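Local atomic coordinates of alpha-1,3-glucanase (Paenibacillus glycanilyticus, PDB entry 6K0P), a protein that probably hydrolyses alpha-1,3-glucosidic linkages of alpha-1,3-glucan, as a catalytic domain of glycoside hydrolase family 87. Residues A[12-16]-A[376-380]; A[320-326]-A[344-350]. The protein carries 1 engineered substitution. All coordinates share one frame. Residue numbers count along the deposited sequence, not the author numbering.

Interaction 1 of 2, residues A[12-16]-A[376-380]; sequences GRGAN and TNLTA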
loop_
_atom_site.group_PDB
_atom_site.type_symbol
_atom_site.label_atom_id
_atom_site.label_comp_id
_atom_site.label_asym_id
_atom_site.label_seq_id
_atom_site.Cartn_x
_atom_site.Cartn_y
_atom_site.Cartn_z
ATOM N N GLY A 12 13.218 -1.082 10.720
ATOM C CA GLY A 12 12.206 -0.123 11.126
ATOM C C GLY A 12 11.211 -0.565 12.186
ATOM O O GLY A 12 11.195 -0.004 13.286
ATOM N N ARG A 13 10.374 -1.554 11.880
ATOM C CA ARG A 13 10.390 -2.270 10.607
ATOM C C ARG A 13 9.835 -1.447 9.440
ATOM O O ARG A 13 9.186 -0.415 9.632
ATOM C CB ARG A 13 9.617 -3.598 10.742
ATOM C CG ARG A 13 10.261 -4.596 11.714
ATOM C CD ARG A 13 9.925 -6.042 11.370
ATOM N NE ARG A 13 10.785 -7.002 12.072
ATOM C CZ ARG A 13 10.404 -7.707 13.132
ATOM N NH1 ARG A 13 9.177 -7.565 13.629
ATOM N NH2 ARG A 13 11.249 -8.557 13.703
ATOM N N GLY A 14 10.109 -1.909 8.230
ATOM C CA GLY A 14 9.567 -1.278 7.042
ATOM C C GLY A 14 10.509 -0.264 6.421
ATOM O O GLY A 14 11.725 -0.256 6.642
ATOM N N ALA A 15 9.917 0.616 5.620
ATOM C CA ALA A 15 10.695 1.605 4.889
ATOM C C ALA A 15 11.235 2.683 5.821
ATOM O O ALA A 15 10.580 3.082 6.790
ATOM C CB ALA A 15 9.837 2.252 3.803
ATOM N N ASN A 16 12.443 3.156 5.515
ATOM C CA ASN A 16 13.064 4.282 6.206
ATOM C C ASN A 16 12.812 5.511 5.338
ATOM O O ASN A 16 13.467 5.707 4.314
ATOM C CB ASN A 16 14.554 4.018 6.395
ATOM C CG ASN A 16 15.261 5.153 7.096
ATOM O OD1 ASN A 16 14.626 6.065 7.618
ATOM N ND2 ASN A 16 16.587 5.103 7.113
ATOM N N THR A 376 12.193 -5.520 -0.020
ATOM C CA THR A 376 12.880 -5.262 1.241
ATOM C C THR A 376 12.550 -3.874 1.765
ATOM O O THR A 376 12.395 -2.925 0.988
ATOM C CB THR A 376 14.404 -5.395 1.093
ATOM O OG1 THR A 376 14.871 -4.506 0.067
ATOM C CG2 THR A 376 14.790 -6.829 0.718
ATOM N N ASN A 377 12.453 -3.756 3.090
ATOM C CA ASN A 377 12.267 -2.461 3.741
ATOM C C ASN A 377 11.035 -1.754 3.179
ATOM O O ASN A 377 11.098 -0.625 2.694
ATOM C CB ASN A 377 13.527 -1.592 3.612
ATOM C CG ASN A 377 14.787 -2.316 4.057
ATOM O OD1 ASN A 377 14.854 -2.826 5.174
ATOM N ND2 ASN A 377 15.785 -2.372 3.183
ATOM N N LEU A 378 9.900 -2.442 3.248
ATOM C CA LEU A 378 8.671 -1.954 2.638
ATOM C C LEU A 378 7.625 -1.678 3.706
ATOM O O LEU A 378 7.470 -2.457 4.657
ATOM C CB LEU A 378 8.111 -2.974 1.645
ATOM C CG LEU A 378 9.008 -3.377 0.471
ATOM C CD1 LEU A 378 8.256 -4.337 -0.454
ATOM C CD2 LEU A 378 9.477 -2.148 -0.312
ATOM N N THR A 379 6.897 -0.576 3.542
ATOM C CA THR A 379 5.774 -0.245 4.405
ATOM C C THR A 379 4.523 -0.140 3.551
ATOM O O THR A 379 4.544 0.488 2.486
ATOM C CB THR A 379 6.036 1.077 5.124
ATOM O OG1 THR A 379 7.109 0.887 6.054
ATOM C CG2 THR A 379 4.782 1.565 5.855
ATOM N N ALA A 380 3.439 -0.771 4.004
ATOM C CA ALA A 380 2.151 -0.688 3.316
ATOM C C ALA A 380 1.057 -0.592 4.368
ATOM O O ALA A 380 0.850 -1.537 5.134
ATOM C CB ALA A 380 1.937 -1.896 2.404
HETATM O O HOH W 1 7.912 3.339 6.896
#
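How a terminal loop can be held against the outside of a beta-helix by backbone atoms and one well-placed hydroxyl is illustrated by residues 12-16. On the coil they meet, Thr376 precedes a corner in strand 374-383; its hydroxyl is engaged by Asp345 of the preceding coil. Asn377 then takes left-handed backbone angles (55°, 56°), which turn the chain through a corner between two faces of the helix. Its CA lies 4.4 Å from the CA of Gly14, and its carbonyl O comes within 3.2 Å of Ala15 CA. The side chain of Asn377 is meanwhile occupied by Asn401 and Asp345, its neighbours on the adjoining coils. Leu378 points its side chain away from the loop, yet its carbonyl O receives a CA-H...O contact from Gly14 CA at 3.4 Å. A side chain on Gly14 would run into Thr379 OG1, and the backbone angles of this residue (95°, -160°) are themselves suited to glycine. Thr379 directs its side chain toward the loop and supplies the direct hydrogen bond of the contact: Ala15 N donates to Thr379 OG1 over 2.9 Å. A water lying 2.7 Å from both Ala15 O and Thr379 OG1 donates to that carbonyl, so the hydroxyl engages Ala15 directly and through solvent. Beside it, Arg13 reaches along the helix to Asp483 and Thr438. One threonine hydroxyl thus serves Ala15 N directly and Ala15 O through a water, and together with the bonds of Gly14 to Asn401 and Asn16 to Asn346 it helps fasten the loop without adding a strand to the sheet.

Interaction 2 of 2, residues A[320-326]-A[344-350]; sequences FKNNRIK and IDNNYAR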
loop_
_atom_site.group_PDB
_atom_site.type_symbol
_atom_site.label_atom_id
_atom_site.label_comp_id
_atom_site.label_asym_id
_atom_site.label_seq_id
_atom_site.Cartn_x
_atom_site.Cartn_y
_atom_site.Cartn_z
ATOM N N PHE A 320 13.079 -0.339 -7.890
ATOM C CA PHE A 320 12.136 0.657 -7.387
ATOM C C PHE A 320 12.572 0.946 -5.960
ATOM O O PHE A 320 12.484 0.068 -5.100
ATOM C CB PHE A 320 10.712 0.103 -7.413
ATOM C CG PHE A 320 10.097 0.080 -8.782
ATOM C CD1 PHE A 320 10.447 -0.908 -9.693
ATOM C CD2 PHE A 320 9.181 1.051 -9.169
ATOM C CE1 PHE A 320 9.884 -0.933 -10.966
ATOM C CE2 PHE A 320 8.614 1.031 -10.442
ATOM C CZ PHE A 320 8.967 0.040 -11.338
ATOM N N LYS A 321 13.050 2.163 -5.706
ATOM C CA LYS A 321 13.669 2.483 -4.428
ATOM C C LYS A 321 13.231 3.859 -3.953
ATOM O O LYS A 321 13.138 4.794 -4.749
ATOM C CB LYS A 321 15.204 2.433 -4.559
ATOM C CG LYS A 321 16.011 2.756 -3.319
ATOM C CD LYS A 321 17.498 2.768 -3.692
ATOM C CE LYS A 321 18.382 2.971 -2.475
ATOM N NZ LYS A 321 19.817 3.020 -2.861
ATOM N N ASN A 322 12.953 3.973 -2.652
ATOM C CA ASN A 322 12.698 5.262 -1.985
ATOM C C ASN A 322 11.432 5.957 -2.485
ATOM O O ASN A 322 11.318 7.182 -2.390
ATOM C CB ASN A 322 13.896 6.218 -2.073
ATOM C CG ASN A 322 15.146 5.649 -1.446
ATOM O OD1 ASN A 322 15.094 4.738 -0.615
ATOM N ND2 ASN A 322 16.290 6.196 -1.839
ATOM N N ASN A 323 10.465 5.200 -2.997
ATOM C CA ASN A 323 9.268 5.791 -3.572
ATOM C C ASN A 323 8.141 5.853 -2.548
ATOM O O ASN A 323 8.135 5.133 -1.544
ATOM C CB ASN A 323 8.803 4.999 -4.796
ATOM C CG ASN A 323 9.862 4.945 -5.880
ATOM O OD1 ASN A 323 10.303 5.975 -6.368
ATOM N ND2 ASN A 323 10.291 3.739 -6.246
ATOM N N ARG A 324 7.169 6.722 -2.836
ATOM C CA ARG A 324 5.946 6.860 -2.049
ATOM C C ARG A 324 4.781 6.620 -2.987
ATOM O O ARG A 324 4.656 7.307 -4.004
ATOM C CB ARG A 324 5.818 8.270 -1.465
ATOM C CG ARG A 324 7.098 8.820 -0.920
ATOM C CD ARG A 324 6.948 10.268 -0.490
ATOM N NE ARG A 324 8.271 10.790 -0.210
ATOM C CZ ARG A 324 8.522 11.842 0.553
ATOM N NH1 ARG A 324 7.523 12.511 1.109
ATOM N NH2 ARG A 324 9.783 12.221 0.754
ATOM N N ILE A 325 3.939 5.649 -2.651
ATOM C CA ILE A 325 2.791 5.275 -3.466
ATOM C C ILE A 325 1.573 5.481 -2.583
ATOM O O ILE A 325 1.372 4.727 -1.629
ATOM C CB ILE A 325 2.875 3.811 -3.908
ATOM C CG1 ILE A 325 4.218 3.534 -4.579
ATOM C CG2 ILE A 325 1.702 3.466 -4.819
ATOM C CD1 ILE A 325 4.543 2.052 -4.651
ATOM N N LYS A 326 0.766 6.493 -2.874
ATOM C CA LYS A 326 -0.340 6.808 -1.981
ATOM C C LYS A 326 -1.640 6.989 -2.745
ATOM O O LYS A 326 -1.665 7.583 -3.827
ATOM C CB LYS A 326 -0.049 8.053 -1.129
ATOM C CG LYS A 326 1.020 7.827 -0.048
ATOM C CD LYS A 326 1.125 9.029 0.905
ATOM C CE LYS A 326 2.167 10.021 0.436
ATOM N NZ LYS A 326 2.128 11.251 1.282
ATOM N N ILE A 344 12.919 -4.235 -5.086
ATOM C CA ILE A 344 11.837 -3.363 -4.635
ATOM C C ILE A 344 12.169 -3.014 -3.192
ATOM O O ILE A 344 11.844 -3.771 -2.271
ATOM C CB ILE A 344 10.470 -4.063 -4.756
ATOM C CG1 ILE A 344 10.295 -4.667 -6.155
ATOM C CG2 ILE A 344 9.325 -3.105 -4.414
ATOM C CD1 ILE A 344 10.398 -3.681 -7.280
ATOM N N ASP A 345 12.843 -1.883 -2.982
ATOM C CA ASP A 345 13.500 -1.593 -1.715
ATOM C C ASP A 345 13.106 -0.223 -1.186
ATOM O O ASP A 345 13.166 0.774 -1.913
ATOM C CB ASP A 345 15.018 -1.622 -1.895
ATOM C CG ASP A 345 15.754 -1.318 -0.618
ATOM O OD1 ASP A 345 15.400 -1.911 0.421
ATOM O OD2 ASP A 345 16.695 -0.500 -0.651
ATOM N N ASN A 346 12.725 -0.170 0.086
ATOM C CA ASN A 346 12.580 1.098 0.790
ATOM C C ASN A 346 11.499 1.975 0.170
ATOM O O ASN A 346 11.702 3.163 -0.080
ATOM C CB ASN A 346 13.909 1.850 0.925
ATOM C CG ASN A 346 13.946 2.703 2.169
ATOM O OD1 ASN A 346 13.838 2.185 3.281
ATOM N ND2 ASN A 346 14.069 4.018 1.997
ATOM N N ASN A 347 10.334 1.375 -0.056
ATOM C CA ASN A 347 9.176 2.074 -0.587
ATOM C C ASN A 347 8.070 2.092 0.457
ATOM O O ASN A 347 7.911 1.147 1.236
ATOM C CB ASN A 347 8.666 1.389 -1.847
ATOM C CG ASN A 347 9.724 1.323 -2.931
ATOM O OD1 ASN A 347 10.067 2.337 -3.529
ATOM N ND2 ASN A 347 10.251 0.131 -3.186
ATOM N N TYR A 348 7.308 3.179 0.451
ATOM C CA TYR A 348 6.212 3.399 1.386
ATOM C C TYR A 348 4.925 3.498 0.589
ATOM O O TYR A 348 4.844 4.283 -0.364
ATOM C CB TYR A 348 6.432 4.712 2.157
ATOM C CG TYR A 348 5.264 5.120 3.031
ATOM C CD1 TYR A 348 4.211 5.878 2.519
ATOM C CD2 TYR A 348 5.222 4.772 4.374
ATOM C CE1 TYR A 348 3.137 6.247 3.309
ATOM C CE2 TYR A 348 4.153 5.138 5.177
ATOM C CZ TYR A 348 3.116 5.880 4.639
ATOM O OH TYR A 348 2.043 6.249 5.431
ATOM N N ALA A 349 3.919 2.714 0.983
ATOM C CA ALA A 349 2.604 2.764 0.362
ATOM C C ALA A 349 1.556 3.007 1.433
ATOM O O ALA A 349 1.591 2.385 2.498
ATOM C CB ALA A 349 2.273 1.456 -0.365
ATOM N N ARG A 350 0.626 3.916 1.144
ATOM C CA ARG A 350 -0.533 4.121 2.008
ATOM C C ARG A 350 -1.748 4.346 1.123
ATOM O O ARG A 350 -1.702 5.160 0.197
ATOM C CB ARG A 350 -0.346 5.329 2.939
ATOM C CG ARG A 350 -1.545 5.535 3.872
ATOM C CD ARG A 350 -1.313 6.684 4.836
ATOM N NE ARG A 350 -1.394 8.011 4.214
ATOM C CZ ARG A 350 -0.460 8.959 4.326
ATOM N NH1 ARG A 350 0.662 8.739 5.015
ATOM N NH2 ARG A 350 -0.654 10.144 3.765
#
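The strongest links between these two parallel segments are backbone hydrogen bonds: Ile325 N to Tyr348 O (2.8 Å), Asp345 N to Phe320 O (2.9 Å), Tyr348 N to Asn323 O (2.9 Å) and Arg350 N to Ile325 O (3.0 Å). Where the strands break, asparagines continue the pairing. Asn347 ND2 donates to Phe320 O and Asn323 N to Asn347 OD1, both at 2.9 Å, while Asn346 ND2 reaches Asn322 OD1 at 2.9 Å and Asn346 OD1 accepts from Asn16 N. The stack of Asn323 on Asn347 at equivalent corners is an asparagine ladder, well known in right-handed parallel beta-helices of the pectate lyase-like kind; Asn323 extends it to Ile301 and Val298 of the previous coil. Outside the helix, Lys326 CD packs over one face of the Arg350 guanidinium, 3.5 Å from NH2. Glu171 bridges both cations, and Asp138 pairs with Arg350. Toward the interior, Phe320 CD1 meets Ile344 CD1 at 3.7 Å, and Ile325 CB lies 4.3 Å from Ala349 CB, both Ile325 and Ala349 touching Phe357.

In the fold
The two contacts sit side by side on the beta-helix, their centres about 9 Å apart. Interaction 2 joins strands 319-326 and 343-350, and the next strand of the same sheet, 374-383, belongs to interaction 1; Thr379 O and Ala349 N, 2.8 Å apart, probably form a hydrogen bond between them. Along the chain, interaction 2 is nested inside the loop closed by interaction 1, whose segments lie 360 residues apart. The general principle is that short-range stacking of successive coils builds the helix, whereas a long-range contact lays the start of the chain, just before strand 20-23 of the N-terminal beta domain, against it.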